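Local structure of putative regulatory protein (Streptomyces coelicolor A3, 2PZ9) at residues Lys64-Val67 against Tyr68-Phe71; Glu85-Ala88 against Leu89-Thr93; Ile106-Asp109 against His110-Arg114. The protein probably binds DNA and regulates transcription as a member of the TetR family, through an N-terminal helix-turn-helix domain. All coordinates share one frame; numbering follows the deposited sequence.

Interaction 1. Residues Lys64-Val67 against Tyr68-Phe71; sequences KERV and YAYF. With SO4 (sulfate ion), chain D; SO4 (sulfate ion), chain E.
Lys64 and Tyr68 meet because both first torsions set CG beside the backbone N, chi1 -82° in the lysine and -66° in the tyrosine, so that the two side chains leave the helix side by side and point the same way. The lysine chain bends at its third torsion, and its CE lies 4.0 Å from CE2 of the Tyr68 ring while NZ turns away from the ring to a sulfate, donating a hydrogen bond of 2.8 Å to O1 of that ion. Two residues further along, Arg66 and, a turn beyond it, Tyr70 flank a second sulfate. The tyrosine hydroxyl gives a hydrogen bond to its O3 (OH to O3 2.6 Å), with O3 lying in the ring plane at the edge. O4 of the same ion sits over one face of the Arg66 guanidinium, and that guanidinium is turned about 50° from the Tyr70 ring, NH1 to CE1 4.0 Å. Such ions, probably from the crystallisation liquor, on a predicted helix-turn-helix motif are consistent with places where DNA phosphates might lie. Backbone bonds hold the turn: Tyr68 N to Lys64 O is nearly straight, and Phe71 N closes on Val67 O at 2.9 Å as the helix ends. Thr31 also binds the sulfate at Tyr70, and the backbone N of Asp54 the one at Lys64. Helix 64-70 rests on helix 53-59 through Lys64, Val67 and Tyr68, and on helix 32-50 through Tyr70 and Phe71; the three helices form the compact, probably DNA-binding, head of TetR-family proteins.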
ATOM      1  N   LYS A  64     -21.068 -21.437 -15.959  1.00 61.52           N
ATOM      2  CA  LYS A  64     -20.663 -21.796 -14.604  1.00 62.54           C
ATOM      3  C   LYS A  64     -20.095 -23.218 -14.569  1.00 62.91           C
ATOM      4  O   LYS A  64     -19.001 -23.415 -14.048  1.00 62.92           O
ATOM      5  CB  LYS A  64     -21.831 -21.664 -13.618  1.00 62.62           C
ATOM      6  CG  LYS A  64     -22.093 -20.246 -13.107  1.00 63.12           C
ATOM      7  CD  LYS A  64     -23.167 -20.237 -12.018  1.00 63.10           C
ATOM      8  CE  LYS A  64     -22.592 -20.675 -10.677  1.00 64.97           C
ATOM      9  NZ  LYS A  64     -23.526 -20.399  -9.552  1.00 65.95           N
ATOM     10  N   GLU A  65     -20.811 -24.197 -15.145  1.00 63.45           N
ATOM     11  CA  GLU A  65     -20.336 -25.586 -15.109  1.00 63.96           C
ATOM     12  C   GLU A  65     -18.930 -25.736 -15.708  1.00 63.67           C
ATOM     13  O   GLU A  65     -18.088 -26.455 -15.157  1.00 63.87           O
ATOM     14  CB  GLU A  65     -21.321 -26.586 -15.740  1.00 63.75           C
ATOM     15  CG  GLU A  65     -21.235 -27.990 -15.060  1.00 65.12           C
ATOM     16  CD  GLU A  65     -21.831 -29.171 -15.877  1.00 65.00           C
ATOM     17  OE1 GLU A  65     -22.073 -28.995 -17.091  1.00 66.70           O
ATOM     18  OE2 GLU A  65     -22.040 -30.280 -15.303  1.00 63.99           O
ATOM     19  N   ARG A  66     -18.677 -25.034 -16.809  1.00 63.53           N
ATOM     20  CA  ARG A  66     -17.378 -25.074 -17.487  1.00 63.51           C
ATOM     21  C   ARG A  66     -16.250 -24.538 -16.600  1.00 63.02           C
ATOM     22  O   ARG A  66     -15.192 -25.172 -16.455  1.00 62.88           O
ATOM     23  CB  ARG A  66     -17.436 -24.261 -18.771  1.00 63.93           C
ATOM     24  CG  ARG A  66     -16.724 -24.894 -19.922  1.00 65.52           C
ATOM     25  CD  ARG A  66     -17.732 -25.448 -20.926  1.00 70.36           C
ATOM     26  NE  ARG A  66     -17.320 -26.726 -21.529  1.00 74.25           N
ATOM     27  CZ  ARG A  66     -16.219 -27.428 -21.221  1.00 75.15           C
ATOM     28  NH1 ARG A  66     -15.347 -27.004 -20.309  1.00 75.44           N
ATOM     29  NH2 ARG A  66     -15.984 -28.574 -21.845  1.00 75.11           N
ATOM     30  N   VAL A  67     -16.486 -23.366 -16.012  1.00 62.26           N
ATOM     31  CA  VAL A  67     -15.530 -22.741 -15.113  1.00 61.55           C
ATOM     32  C   VAL A  67     -15.072 -23.757 -14.063  1.00 61.43           C
ATOM     33  O   VAL A  67     -13.868 -23.984 -13.874  1.00 61.56           O
ATOM     34  CB  VAL A  67     -16.136 -21.486 -14.453  1.00 61.48           C
ATOM     35  CG1 VAL A  67     -15.169 -20.865 -13.448  1.00 60.99           C
ATOM     36  CG2 VAL A  67     -16.538 -20.456 -15.521  1.00 60.76           C
ATOM     37  N   TYR A  68     -16.046 -24.401 -13.430  1.00 60.65           N
ATOM     38  CA  TYR A  68     -15.788 -25.375 -12.385  1.00 59.94           C
ATOM     39  C   TYR A  68     -15.169 -26.686 -12.865  1.00 59.10           C
ATOM     40  O   TYR A  68     -14.799 -27.525 -12.052  1.00 58.74           O
ATOM     41  CB  TYR A  68     -17.061 -25.663 -11.588  1.00 60.38           C
ATOM     42  CG  TYR A  68     -17.608 -24.496 -10.776  1.00 61.60           C
ATOM     43  CD1 TYR A  68     -16.799 -23.772  -9.875  1.00 62.00           C
ATOM     44  CD2 TYR A  68     -18.951 -24.132 -10.885  1.00 62.53           C
ATOM     45  CE1 TYR A  68     -17.325 -22.711  -9.116  1.00 61.97           C
ATOM     46  CE2 TYR A  68     -19.479 -23.066 -10.136  1.00 63.65           C
ATOM     47  CZ  TYR A  68     -18.668 -22.367  -9.253  1.00 62.24           C
ATOM     48  OH  TYR A  68     -19.230 -21.327  -8.532  1.00 63.15           O
ATOM     49  N   ALA A  69     -15.064 -26.881 -14.172  1.00 58.51           N
ATOM     50  CA  ALA A  69     -14.283 -28.010 -14.674  1.00 57.85           C
ATOM     51  C   ALA A  69     -12.790 -27.670 -14.540  1.00 57.68           C
ATOM     52  O   ALA A  69     -12.013 -28.478 -14.035  1.00 58.02           O
ATOM     53  CB  ALA A  69     -14.651 -28.351 -16.091  1.00 57.17           C
ATOM     54  N   TYR A  70     -12.394 -26.464 -14.951  1.00 57.01           N
ATOM     55  CA  TYR A  70     -11.004 -26.051 -14.820  1.00 56.56           C
ATOM     56  C   TYR A  70     -10.633 -25.825 -13.368  1.00 56.51           C
ATOM     57  O   TYR A  70      -9.558 -26.209 -12.920  1.00 56.63           O
ATOM     58  CB  TYR A  70     -10.730 -24.769 -15.621  1.00 56.54           C
ATOM     59  CG  TYR A  70     -10.778 -24.961 -17.121  1.00 56.16           C
ATOM     60  CD1 TYR A  70     -12.004 -24.903 -17.811  1.00 56.07           C
ATOM     61  CD2 TYR A  70      -9.611 -25.206 -17.850  1.00 53.68           C
ATOM     62  CE1 TYR A  70     -12.067 -25.104 -19.195  1.00 55.88           C
ATOM     63  CE2 TYR A  70      -9.656 -25.398 -19.223  1.00 55.23           C
ATOM     64  CZ  TYR A  70     -10.892 -25.350 -19.895  1.00 56.31           C
ATOM     65  OH  TYR A  70     -10.960 -25.543 -21.255  1.00 55.50           O
ATOM     66  N   PHE A  71     -11.525 -25.194 -12.625  1.00 56.49           N
ATOM     67  CA  PHE A  71     -11.185 -24.762 -11.287  1.00 56.69           C
ATOM     68  C   PHE A  71     -12.170 -25.308 -10.279  1.00 57.15           C
ATOM     69  O   PHE A  71     -13.377 -25.296 -10.507  1.00 57.84           O
ATOM     70  CB  PHE A  71     -11.142 -23.244 -11.227  1.00 56.46           C
ATOM     71  CG  PHE A  71     -10.295 -22.618 -12.318  1.00 55.78           C
ATOM     72  CD1 PHE A  71     -10.884 -22.119 -13.477  1.00 55.67           C
ATOM     73  CD2 PHE A  71      -8.911 -22.527 -12.179  1.00 54.02           C
ATOM     74  CE1 PHE A  71     -10.108 -21.529 -14.486  1.00 56.18           C
ATOM     75  CE2 PHE A  71      -8.125 -21.950 -13.173  1.00 54.11           C
ATOM     76  CZ  PHE A  71      -8.724 -21.440 -14.332  1.00 56.09           C
TER
HETATM   77  S   SO4 D 229     -13.832 -25.417 -23.900  1.00136.48           S
HETATM   78  O1  SO4 D 229     -15.034 -24.573 -23.964  1.00136.39           O
HETATM   79  O2  SO4 D 229     -12.835 -25.023 -24.898  1.00136.09           O
HETATM   80  O3  SO4 D 229     -13.232 -25.324 -22.572  1.00136.76           O
HETATM   81  O4  SO4 D 229     -14.227 -26.797 -24.139  1.00136.38           O
HETATM   82  S   SO4 E 230     -21.752 -16.913  -8.167  1.00120.88           S
HETATM   83  O1  SO4 E 230     -22.243 -18.284  -8.299  1.00121.11           O
HETATM   84  O2  SO4 E 230     -21.485 -16.397  -9.500  1.00120.30           O
HETATM   85  O3  SO4 E 230     -22.776 -16.048  -7.589  1.00120.47           O
HETATM   86  O4  SO4 E 230     -20.542 -16.919  -7.329  1.00120.24           O

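Interaction 2. Residues Glu85-Ala88 against Leu89-Thr93; sequences ETTA and LIEAT
Ile90 and Thr86 stand one turn apart on helix 74-92, the long helix that in TetR-type regulators runs from the DNA-binding head into the C-terminal domain, and their side chains lie alongside each other. Followed outward, the isoleucine starts with its CB 3.5 Å from Thr86 O. Its CG1, set beside the backbone N by chi1 of -78°, then comes to 3.4 Å from that same Thr86 O. At the tip, CD1 remains near the oxygen and also meets the threonine methyl, CG2 to CD1 3.7 Å. The carbonyl is thus bordered by aliphatic carbon while it accepts an almost linear hydrogen bond from Ile90 N, 2.8 Å long with an N-H...O angle of 177°. The other branch of Thr86 is turned to a different task, for OG1 hydrogen-bonds to Ala82 O a turn earlier, which leaves the methyl to pair with the isoleucine. Both residues also touch Leu139, so together they pack this flank of helix 74-92 against helix 139-155. Thr87 and Glu91 repeat the spacing on a more exposed flank: Thr87 OG1 bonds to Glu83 O, and its methyl lies beside the extended glutamate. The side chain of Leu89 leaves the helix on a different side, where it packs on His110 of helix 100-113 and His117 of helix 115-127. Near the end of the helix Ala92 N bonds to Ala88 O. On the exposed flank Glu91 OE2 lies 3.8 Å from Thr87 CG2, a carboxylate beside a methyl.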
ATOM      1  N   GLU A  85      -0.369 -14.088 -12.069  1.00 65.65           N
ATOM      2  CA  GLU A  85      -0.005 -12.660 -11.972  1.00 65.78           C
ATOM      3  C   GLU A  85       1.383 -12.434 -11.402  1.00 65.34           C
ATOM      4  O   GLU A  85       2.188 -11.678 -11.967  1.00 64.95           O
ATOM      5  CB  GLU A  85      -1.012 -11.910 -11.106  1.00 66.06           C
ATOM      6  CG  GLU A  85      -2.298 -11.548 -11.829  1.00 69.64           C
ATOM      7  CD  GLU A  85      -2.036 -10.756 -13.100  1.00 73.99           C
ATOM      8  OE1 GLU A  85      -1.680  -9.561 -12.976  1.00 76.81           O
ATOM      9  OE2 GLU A  85      -2.170 -11.326 -14.218  1.00 75.61           O
ATOM     10  N   THR A  86       1.628 -13.085 -10.268  1.00 64.96           N
ATOM     11  CA  THR A  86       2.908 -13.064  -9.590  1.00 65.09           C
ATOM     12  C   THR A  86       4.045 -13.459 -10.521  1.00 65.13           C
ATOM     13  O   THR A  86       5.061 -12.761 -10.574  1.00 65.29           O
ATOM     14  CB  THR A  86       2.909 -14.023  -8.393  1.00 65.28           C
ATOM     15  OG1 THR A  86       1.693 -13.861  -7.660  1.00 66.12           O
ATOM     16  CG2 THR A  86       4.068 -13.727  -7.476  1.00 64.54           C
ATOM     17  N   THR A  87       3.868 -14.564 -11.252  1.00 64.63           N
ATOM     18  CA  THR A  87       4.894 -15.071 -12.159  1.00 64.47           C
ATOM     19  C   THR A  87       5.150 -14.080 -13.281  1.00 64.44           C
ATOM     20  O   THR A  87       6.286 -13.806 -13.617  1.00 63.87           O
ATOM     21  CB  THR A  87       4.479 -16.419 -12.770  1.00 64.68           C
ATOM     22  OG1 THR A  87       3.483 -17.019 -11.941  1.00 64.98           O
ATOM     23  CG2 THR A  87       5.670 -17.367 -12.900  1.00 63.53           C
ATOM     24  N   ALA A  88       4.076 -13.541 -13.847  1.00 65.17           N
ATOM     25  CA  ALA A  88       4.163 -12.471 -14.846  1.00 66.07           C
ATOM     26  C   ALA A  88       5.063 -11.340 -14.360  1.00 66.70           C
ATOM     27  O   ALA A  88       5.898 -10.811 -15.109  1.00 66.59           O
ATOM     28  CB  ALA A  88       2.784 -11.931 -15.140  1.00 65.88           C
ATOM     29  N   LEU A  89       4.861 -10.986 -13.094  1.00 67.38           N
ATOM     30  CA  LEU A  89       5.563  -9.911 -12.436  1.00 68.25           C
ATOM     31  C   LEU A  89       7.029 -10.265 -12.250  1.00 68.80           C
ATOM     32  O   LEU A  89       7.903  -9.566 -12.762  1.00 69.20           O
ATOM     33  CB  LEU A  89       4.907  -9.639 -11.079  1.00 68.42           C
ATOM     34  CG  LEU A  89       5.587  -8.687 -10.069  1.00 69.66           C
ATOM     35  CD1 LEU A  89       5.477  -7.201 -10.492  1.00 69.05           C
ATOM     36  CD2 LEU A  89       5.090  -8.911  -8.598  1.00 68.61           C
ATOM     37  N   ILE A  90       7.281 -11.351 -11.516  1.00 68.91           N
ATOM     38  CA  ILE A  90       8.621 -11.836 -11.216  1.00 68.74           C
ATOM     39  C   ILE A  90       9.511 -11.829 -12.456  1.00 69.65           C
ATOM     40  O   ILE A  90      10.673 -11.429 -12.391  1.00 69.79           O
ATOM     41  CB  ILE A  90       8.539 -13.229 -10.569  1.00 68.21           C
ATOM     42  CG1 ILE A  90       8.152 -13.071  -9.109  1.00 67.71           C
ATOM     43  CG2 ILE A  90       9.850 -13.967 -10.646  1.00 67.63           C
ATOM     44  CD1 ILE A  90       7.530 -14.283  -8.505  1.00 67.85           C
ATOM     45  N   GLU A  91       8.942 -12.250 -13.581  1.00 70.81           N
ATOM     46  CA  GLU A  91       9.643 -12.286 -14.869  1.00 72.07           C
ATOM     47  C   GLU A  91       9.881 -10.905 -15.466  1.00 72.32           C
ATOM     48  O   GLU A  91      10.939 -10.645 -16.029  1.00 72.71           O
ATOM     49  CB  GLU A  91       8.895 -13.168 -15.858  1.00 72.09           C
ATOM     50  CG  GLU A  91       8.896 -14.612 -15.414  1.00 73.90           C
ATOM     51  CD  GLU A  91       8.231 -15.544 -16.402  1.00 76.26           C
ATOM     52  OE1 GLU A  91       8.162 -15.214 -17.610  1.00 77.60           O
ATOM     53  OE2 GLU A  91       7.782 -16.622 -15.962  1.00 77.00           O
ATOM     54  N   ALA A  92       8.901 -10.022 -15.332  1.00 72.57           N
ATOM     55  CA  ALA A  92       9.057  -8.632 -15.739  1.00 72.56           C
ATOM     56  C   ALA A  92      10.042  -7.862 -14.833  1.00 72.41           C
ATOM     57  O   ALA A  92      10.367  -6.702 -15.106  1.00 72.66           O
ATOM     58  CB  ALA A  92       7.685  -7.941 -15.754  1.00 72.49           C
ATOM     59  N   THR A  93      10.531  -8.517 -13.777  1.00 71.92           N
ATOM     60  CA  THR A  93      11.126  -7.809 -12.632  1.00 71.21           C
ATOM     61  C   THR A  93      12.482  -8.344 -12.204  1.00 71.01           C
ATOM     62  O   THR A  93      12.847  -8.249 -11.034  1.00 71.08           O
ATOM     63  CB  THR A  93      10.098  -7.732 -11.452  1.00 71.31           C
ATOM     64  OG1 THR A  93       9.402  -6.488 -11.542  1.00 71.56           O
ATOM     65  CG2 THR A  93      10.721  -7.871 -10.042  1.00 70.25           C
TER

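Interaction 3. Residues Ile106-Asp109 against His110-Arg114; sequences ILFD and HFAAR
Phe108 and Ala112 lean on each other one turn apart, the methyl CB approaching the ring obliquely, with CE2 of the phenylalanine 4.3 Å from CB of the alanine. With its CG anti to the backbone N (chi1 175°), the Phe108 ring is thrown outward to helix 198-212, where it touches Val198, Arg201, Arg202 and Leu205. Phe111 takes a different direction: its CD1 comes obliquely to within 3.4 Å of Leu107 O, while its backbone N bonds to that same oxygen at an N-H...O angle of 168°. An edge of the His110 imidazole is turned to one face of the Phe111 ring, His110 CD2 lying 3.9 Å above the ring centre. A chi1 of -180°, CG anti to the backbone N, carries the imidazole to this position. All this belongs to helix 100-113 of the TetR-like C-terminal domain, an all-helical bundle; Phe108 and Phe111 are buried in it, while His110 is only partly so. His117 of helix 115-127 meets both rings of the His110-Phe111 pair, edge-to-face with Phe111 and nearly perpendicular to His110, and Leu89 of helix 74-92 packs on Phe111. On another side of the helix, Asp109 directs its carboxylate to Arg202 in a salt bridge, so helix 198-212 is held by charge as well as by Phe108. The backbone carries a regular ladder, with His110 N on Ile106 O and Ala112 N on Phe108 O. Ala113 N follows with a bond of 2.8 Å to Asp109 O, and Arg114 N reaches His110 O.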
ATOM      1  N   ILE A 106      11.190   0.018 -13.318  1.00 55.39           N
ATOM      2  CA  ILE A 106      10.639  -1.233 -13.829  1.00 55.98           C
ATOM      3  C   ILE A 106       9.296  -1.578 -13.130  1.00 56.40           C
ATOM      4  O   ILE A 106       8.268  -1.743 -13.801  1.00 56.32           O
ATOM      5  CB  ILE A 106      11.746  -2.367 -13.857  1.00 56.07           C
ATOM      6  CG1 ILE A 106      12.284  -2.546 -15.275  1.00 56.53           C
ATOM      7  CG2 ILE A 106      11.272  -3.714 -13.364  1.00 56.51           C
ATOM      8  CD1 ILE A 106      13.505  -1.654 -15.637  1.00 58.40           C
ATOM      9  N   LEU A 107       9.291  -1.615 -11.793  1.00 56.74           N
ATOM     10  CA  LEU A 107       8.055  -1.872 -11.022  1.00 56.75           C
ATOM     11  C   LEU A 107       7.016  -0.786 -11.247  1.00 56.53           C
ATOM     12  O   LEU A 107       5.815  -1.060 -11.304  1.00 56.38           O
ATOM     13  CB  LEU A 107       8.345  -1.999  -9.524  1.00 56.52           C
ATOM     14  CG  LEU A 107       9.290  -3.136  -9.136  1.00 58.18           C
ATOM     15  CD1 LEU A 107       9.977  -2.961  -7.774  1.00 55.48           C
ATOM     16  CD2 LEU A 107       8.499  -4.446  -9.182  1.00 60.50           C
ATOM     17  N   PHE A 108       7.478   0.451 -11.369  1.00 56.15           N
ATOM     18  CA  PHE A 108       6.555   1.529 -11.560  1.00 56.64           C
ATOM     19  C   PHE A 108       5.778   1.291 -12.842  1.00 57.76           C
ATOM     20  O   PHE A 108       4.544   1.386 -12.867  1.00 57.72           O
ATOM     21  CB  PHE A 108       7.283   2.847 -11.645  1.00 56.10           C
ATOM     22  CG  PHE A 108       6.379   3.997 -11.958  1.00 56.70           C
ATOM     23  CD1 PHE A 108       5.644   4.617 -10.945  1.00 56.93           C
ATOM     24  CD2 PHE A 108       6.228   4.449 -13.274  1.00 55.28           C
ATOM     25  CE1 PHE A 108       4.782   5.681 -11.252  1.00 56.74           C
ATOM     26  CE2 PHE A 108       5.377   5.505 -13.582  1.00 53.32           C
ATOM     27  CZ  PHE A 108       4.662   6.126 -12.586  1.00 55.07           C
ATOM     28  N   ASP A 109       6.528   0.970 -13.899  1.00 58.73           N
ATOM     29  CA  ASP A 109       5.997   0.729 -15.221  1.00 59.10           C
ATOM     30  C   ASP A 109       4.963  -0.360 -15.208  1.00 59.81           C
ATOM     31  O   ASP A 109       3.890  -0.206 -15.779  1.00 59.96           O
ATOM     32  CB  ASP A 109       7.137   0.315 -16.131  1.00 58.99           C
ATOM     33  CG  ASP A 109       8.085   1.456 -16.432  1.00 59.46           C
ATOM     34  OD1 ASP A 109       7.701   2.644 -16.251  1.00 58.50           O
ATOM     35  OD2 ASP A 109       9.225   1.156 -16.853  1.00 59.01           O
ATOM     36  N   HIS A 110       5.304  -1.458 -14.550  1.00 60.79           N
ATOM     37  CA  HIS A 110       4.456  -2.608 -14.490  1.00 62.26           C
ATOM     38  C   HIS A 110       3.081  -2.292 -13.918  1.00 63.10           C
ATOM     39  O   HIS A 110       2.067  -2.671 -14.484  1.00 63.53           O
ATOM     40  CB  HIS A 110       5.117  -3.683 -13.661  1.00 62.61           C
ATOM     41  CG  HIS A 110       4.301  -4.935 -13.551  1.00 65.46           C
ATOM     42  ND1 HIS A 110       4.585  -6.074 -14.276  1.00 66.91           N
ATOM     43  CD2 HIS A 110       3.201  -5.223 -12.811  1.00 66.95           C
ATOM     44  CE1 HIS A 110       3.700  -7.011 -13.978  1.00 67.30           C
ATOM     45  NE2 HIS A 110       2.850  -6.521 -13.092  1.00 66.97           N
ATOM     46  N   PHE A 111       3.037  -1.598 -12.797  1.00 63.97           N
ATOM     47  CA  PHE A 111       1.766  -1.283 -12.201  1.00 64.92           C
ATOM     48  C   PHE A 111       1.119  -0.091 -12.842  1.00 65.55           C
ATOM     49  O   PHE A 111      -0.093   0.076 -12.735  1.00 66.66           O
ATOM     50  CB  PHE A 111       1.904  -1.079 -10.703  1.00 65.20           C
ATOM     51  CG  PHE A 111       2.232  -2.339  -9.966  1.00 67.04           C
ATOM     52  CD1 PHE A 111       3.482  -2.510  -9.365  1.00 69.35           C
ATOM     53  CD2 PHE A 111       1.295  -3.385  -9.888  1.00 68.04           C
ATOM     54  CE1 PHE A 111       3.784  -3.704  -8.683  1.00 69.40           C
ATOM     55  CE2 PHE A 111       1.585  -4.578  -9.208  1.00 66.65           C
ATOM     56  CZ  PHE A 111       2.825  -4.735  -8.605  1.00 67.02           C
ATOM     57  N   ALA A 112       1.898   0.756 -13.505  1.00 65.91           N
ATOM     58  CA  ALA A 112       1.298   1.807 -14.314  1.00 66.03           C
ATOM     59  C   ALA A 112       0.483   1.109 -15.399  1.00 66.49           C
ATOM     60  O   ALA A 112      -0.674   1.445 -15.633  1.00 66.18           O
ATOM     61  CB  ALA A 112       2.363   2.720 -14.914  1.00 65.88           C
ATOM     62  N   ALA A 113       1.090   0.101 -16.021  1.00 67.44           N
ATOM     63  CA  ALA A 113       0.434  -0.688 -17.058  1.00 68.32           C
ATOM     64  C   ALA A 113      -0.796  -1.447 -16.516  1.00 69.08           C
ATOM     65  O   ALA A 113      -1.901  -1.325 -17.068  1.00 69.18           O
ATOM     66  CB  ALA A 113       1.438  -1.650 -17.711  1.00 67.90           C
ATOM     67  N   ARG A 114      -0.600  -2.197 -15.426  1.00 69.67           N
ATOM     68  CA  ARG A 114      -1.620  -3.113 -14.895  1.00 70.16           C
ATOM     69  C   ARG A 114      -2.137  -2.653 -13.520  1.00 69.75           C
ATOM     70  O   ARG A 114      -1.794  -3.237 -12.482  1.00 69.23           O
ATOM     71  CB  ARG A 114      -1.088  -4.556 -14.835  1.00 70.50           C
ATOM     72  CG  ARG A 114      -0.014  -4.920 -15.872  1.00 72.93           C
ATOM     73  CD  ARG A 114      -0.442  -6.007 -16.857  1.00 78.28           C
ATOM     74  NE  ARG A 114      -0.591  -5.517 -18.241  1.00 83.16           N
ATOM     75  CZ  ARG A 114       0.405  -5.337 -19.126  1.00 84.63           C
ATOM     76  NH1 ARG A 114       1.679  -5.587 -18.795  1.00 84.03           N
ATOM     77  NH2 ARG A 114       0.126  -4.890 -20.356  1.00 84.44           N
TER

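The three contacts share the i to i+4 hydrogen bonding of a helix but differ in what surrounds it. Interaction 1, in the predicted DNA-binding motif, is mostly exposed: its polar tips hold sulfates while Val67 and Phe71 face inward. Interaction 2 is a surface contact on the linking helix, with threonine methyls beside longer chains, and interaction 3 is partly buried and aromatic, with a salt bridge at its margin. Interactions 2 and 3 touch, their centres about 11 Å apart: helices 74-92 and 100-113 pack on each other, and Thr93 lies against Leu107 and Ile106. Interaction 1 stands apart, its centre about 26 Å from that of interaction 2.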